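Local atomic coordinates of THB11 (PDB entry 6TD7), a protein that binds heme in a truncated-hemoglobin domain, with cyanide held in the pocket here, and probably binds oxygen and takes part in nitrite reduction. Residues W63-P68 against G117-R122. Numbering follows the deposited sequence.
Sequences WLFGPP and GEVMRR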
loop_
_atom_site.group_PDB
_atom_site.type_symbol
_atom_site.label_atom_id
_atom_site.label_comp_id
_atom_site.label_asym_id
_atom_site.label_seq_id
_atom_site.Cartn_x
_atom_site.Cartn_y
_atom_site.Cartn_z
ATOM N N TRP A 63 -8.864 4.968 -4.073
ATOM C CA TRP A 63 -9.238 5.851 -2.974
ATOM C C TRP A 63 -8.063 6.723 -2.547
ATOM O O TRP A 63 -8.220 7.925 -2.300
ATOM C CB TRP A 63 -9.733 5.025 -1.781
ATOM C CG TRP A 63 -9.761 5.794 -0.480
ATOM C CD1 TRP A 63 -10.765 6.598 -0.032
ATOM C CD2 TRP A 63 -8.740 5.827 0.533
ATOM N NE1 TRP A 63 -10.440 7.132 1.190
ATOM C CE2 TRP A 63 -9.203 6.673 1.562
ATOM C CE3 TRP A 63 -7.484 5.222 0.671
ATOM C CZ2 TRP A 63 -8.453 6.937 2.712
ATOM C CZ3 TRP A 63 -6.739 5.481 1.816
ATOM C CH2 TRP A 63 -7.229 6.329 2.822
ATOM N N LEU A 64 -6.874 6.126 -2.470
ATOM C CA LEU A 64 -5.720 6.817 -1.908
ATOM C C LEU A 64 -5.372 8.072 -2.697
ATOM O O LEU A 64 -5.058 9.113 -2.108
ATOM C CB LEU A 64 -4.527 5.867 -1.871
ATOM C CG LEU A 64 -3.209 6.423 -1.344
ATOM C CD1 LEU A 64 -3.288 6.703 0.133
ATOM C CD2 LEU A 64 -2.108 5.428 -1.643
ATOM N N PHE A 65 -5.387 7.991 -4.025
ATOM C CA PHE A 65 -5.098 9.152 -4.858
ATOM C C PHE A 65 -6.356 9.911 -5.251
ATOM O O PHE A 65 -6.290 10.822 -6.084
ATOM C CB PHE A 65 -4.314 8.720 -6.097
ATOM C CG PHE A 65 -2.907 8.290 -5.793
ATOM C CD1 PHE A 65 -1.896 9.225 -5.657
ATOM C CD2 PHE A 65 -2.599 6.951 -5.623
ATOM C CE1 PHE A 65 -0.603 8.828 -5.373
ATOM C CE2 PHE A 65 -1.311 6.554 -5.332
ATOM C CZ PHE A 65 -0.314 7.492 -5.210
ATOM N N GLY A 66 -7.491 9.585 -4.643
ATOM C CA GLY A 66 -8.737 10.233 -4.954
ATOM C C GLY A 66 -8.973 11.466 -4.110
ATOM O O GLY A 66 -8.069 11.990 -3.450
ATOM N N PRO A 67 -10.206 11.957 -4.123
ATOM C CA PRO A 67 -10.560 13.139 -3.328
ATOM C C PRO A 67 -10.152 12.984 -1.874
ATOM O O PRO A 67 -10.153 11.871 -1.330
ATOM C CB PRO A 67 -12.088 13.207 -3.474
ATOM C CG PRO A 67 -12.355 12.583 -4.799
ATOM C CD PRO A 67 -11.329 11.490 -4.957
ATOM N N PRO A 68 -9.814 14.088 -1.207
ATOM C CA PRO A 68 -9.429 14.010 0.205
ATOM C C PRO A 68 -10.627 13.778 1.110
ATOM O O PRO A 68 -11.782 13.976 0.727
ATOM C CB PRO A 68 -8.806 15.385 0.469
ATOM C CG PRO A 68 -9.596 16.285 -0.414
ATOM C CD PRO A 68 -9.833 15.484 -1.685
ATOM N N GLY A 117 4.330 13.114 1.404
ATOM C CA GLY A 117 3.890 13.158 2.787
ATOM C C GLY A 117 2.381 13.114 2.906
ATOM O O GLY A 117 1.834 12.442 3.785
ATOM N N GLU A 118 1.685 13.825 2.018
ATOM C CA GLU A 118 0.228 13.798 2.007
ATOM C C GLU A 118 -0.300 12.388 1.778
ATOM O O GLU A 118 -1.185 11.916 2.503
ATOM C CB GLU A 118 -0.280 14.751 0.924
ATOM C CG GLU A 118 -1.786 14.815 0.757
ATOM C CD GLU A 118 -2.176 15.713 -0.400
ATOM O OE1 GLU A 118 -1.312 16.491 -0.857
ATOM O OE2 GLU A 118 -3.333 15.638 -0.862
ATOM N N VAL A 119 0.237 11.694 0.769
ATOM C CA VAL A 119 -0.178 10.324 0.477
ATOM C C VAL A 119 0.165 9.397 1.639
ATOM O O VAL A 119 -0.660 8.579 2.065
ATOM C CB VAL A 119 0.471 9.840 -0.833
ATOM C CG1 VAL A 119 0.221 8.353 -1.067
ATOM C CG2 VAL A 119 -0.046 10.656 -1.997
ATOM N N MET A 120 1.389 9.491 2.160
ATOM C CA MET A 120 1.769 8.578 3.237
ATOM C C MET A 120 0.962 8.837 4.508
ATOM O O MET A 120 0.708 7.897 5.271
ATOM C CB MET A 120 3.268 8.676 3.529
ATOM C CG MET A 120 4.166 8.290 2.359
ATOM S SD MET A 120 3.635 6.818 1.461
ATOM C CE MET A 120 3.805 5.579 2.746
ATOM N N ARG A 121 0.543 10.080 4.761
ATOM C CA ARG A 121 -0.294 10.336 5.930
ATOM C C ARG A 121 -1.662 9.681 5.789
ATOM O O ARG A 121 -2.248 9.247 6.787
ATOM C CB ARG A 121 -0.447 11.839 6.169
ATOM C CG ARG A 121 0.692 12.442 6.982
ATOM C CD ARG A 121 0.426 13.898 7.387
ATOM N NE ARG A 121 0.235 14.750 6.219
ATOM C CZ ARG A 121 1.217 15.348 5.551
ATOM N NH1 ARG A 121 2.482 15.205 5.926
ATOM N NH2 ARG A 121 0.925 16.089 4.493
ATOM N N ARG A 122 -2.184 9.593 4.564
ATOM C CA ARG A 122 -3.450 8.908 4.349
ATOM C C ARG A 122 -3.319 7.406 4.561
ATOM O O ARG A 122 -4.282 6.748 4.973
ATOM C CB ARG A 122 -3.951 9.175 2.934
ATOM C CG ARG A 122 -5.007 10.236 2.836
ATOM C CD ARG A 122 -5.686 10.174 1.481
ATOM N NE ARG A 122 -7.135 10.204 1.623
ATOM C CZ ARG A 122 -7.981 10.367 0.615
ATOM N NH1 ARG A 122 -7.524 10.518 -0.624
ATOM N NH2 ARG A 122 -9.286 10.385 0.855
#
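The Arg122 guanidinium has the Trp63 indole on one face and Pro68 CA over the other, while the carbonyl oxygens of Gly66 and Pro67 lie at its edge. In this truncated-hemoglobin fold it joins the C-terminal end of helix 50-64, and the turn that follows, to helix 113-123. The cation-pi contact is off-centre: Arg122 CZ stands 4.3 Å from the centroid of the Trp63 five-membered ring, with the two planes 43° apart. Arg122 NH2 gives the best bond, 2.8 Å to Pro67 O, and adds a weak one to Val70 O, which also accepts the Trp63 NE1 proton. Its NH1 spreads weak bonds over Leu64 O, Gly66 O and Pro67 O, gathering carbonyls from the last helical residue, Leu64, and the turn after it. An alanine in place of Arg122 would probably leave this turn less firmly held to helix 113-123, since the cation-pi contact and all four bonds to these carbonyls would go. Leu64, its side chain about 7 Å from the bound heme, crosses Val119 at nearly a right angle, and both Leu64 and Phe65 also touch Phe102 of helix 92-108. Val119 CG1 packs 3.8 Å from Leu64 CD2, and Val119 CG2 lies 3.9 Å from Phe65 CE1.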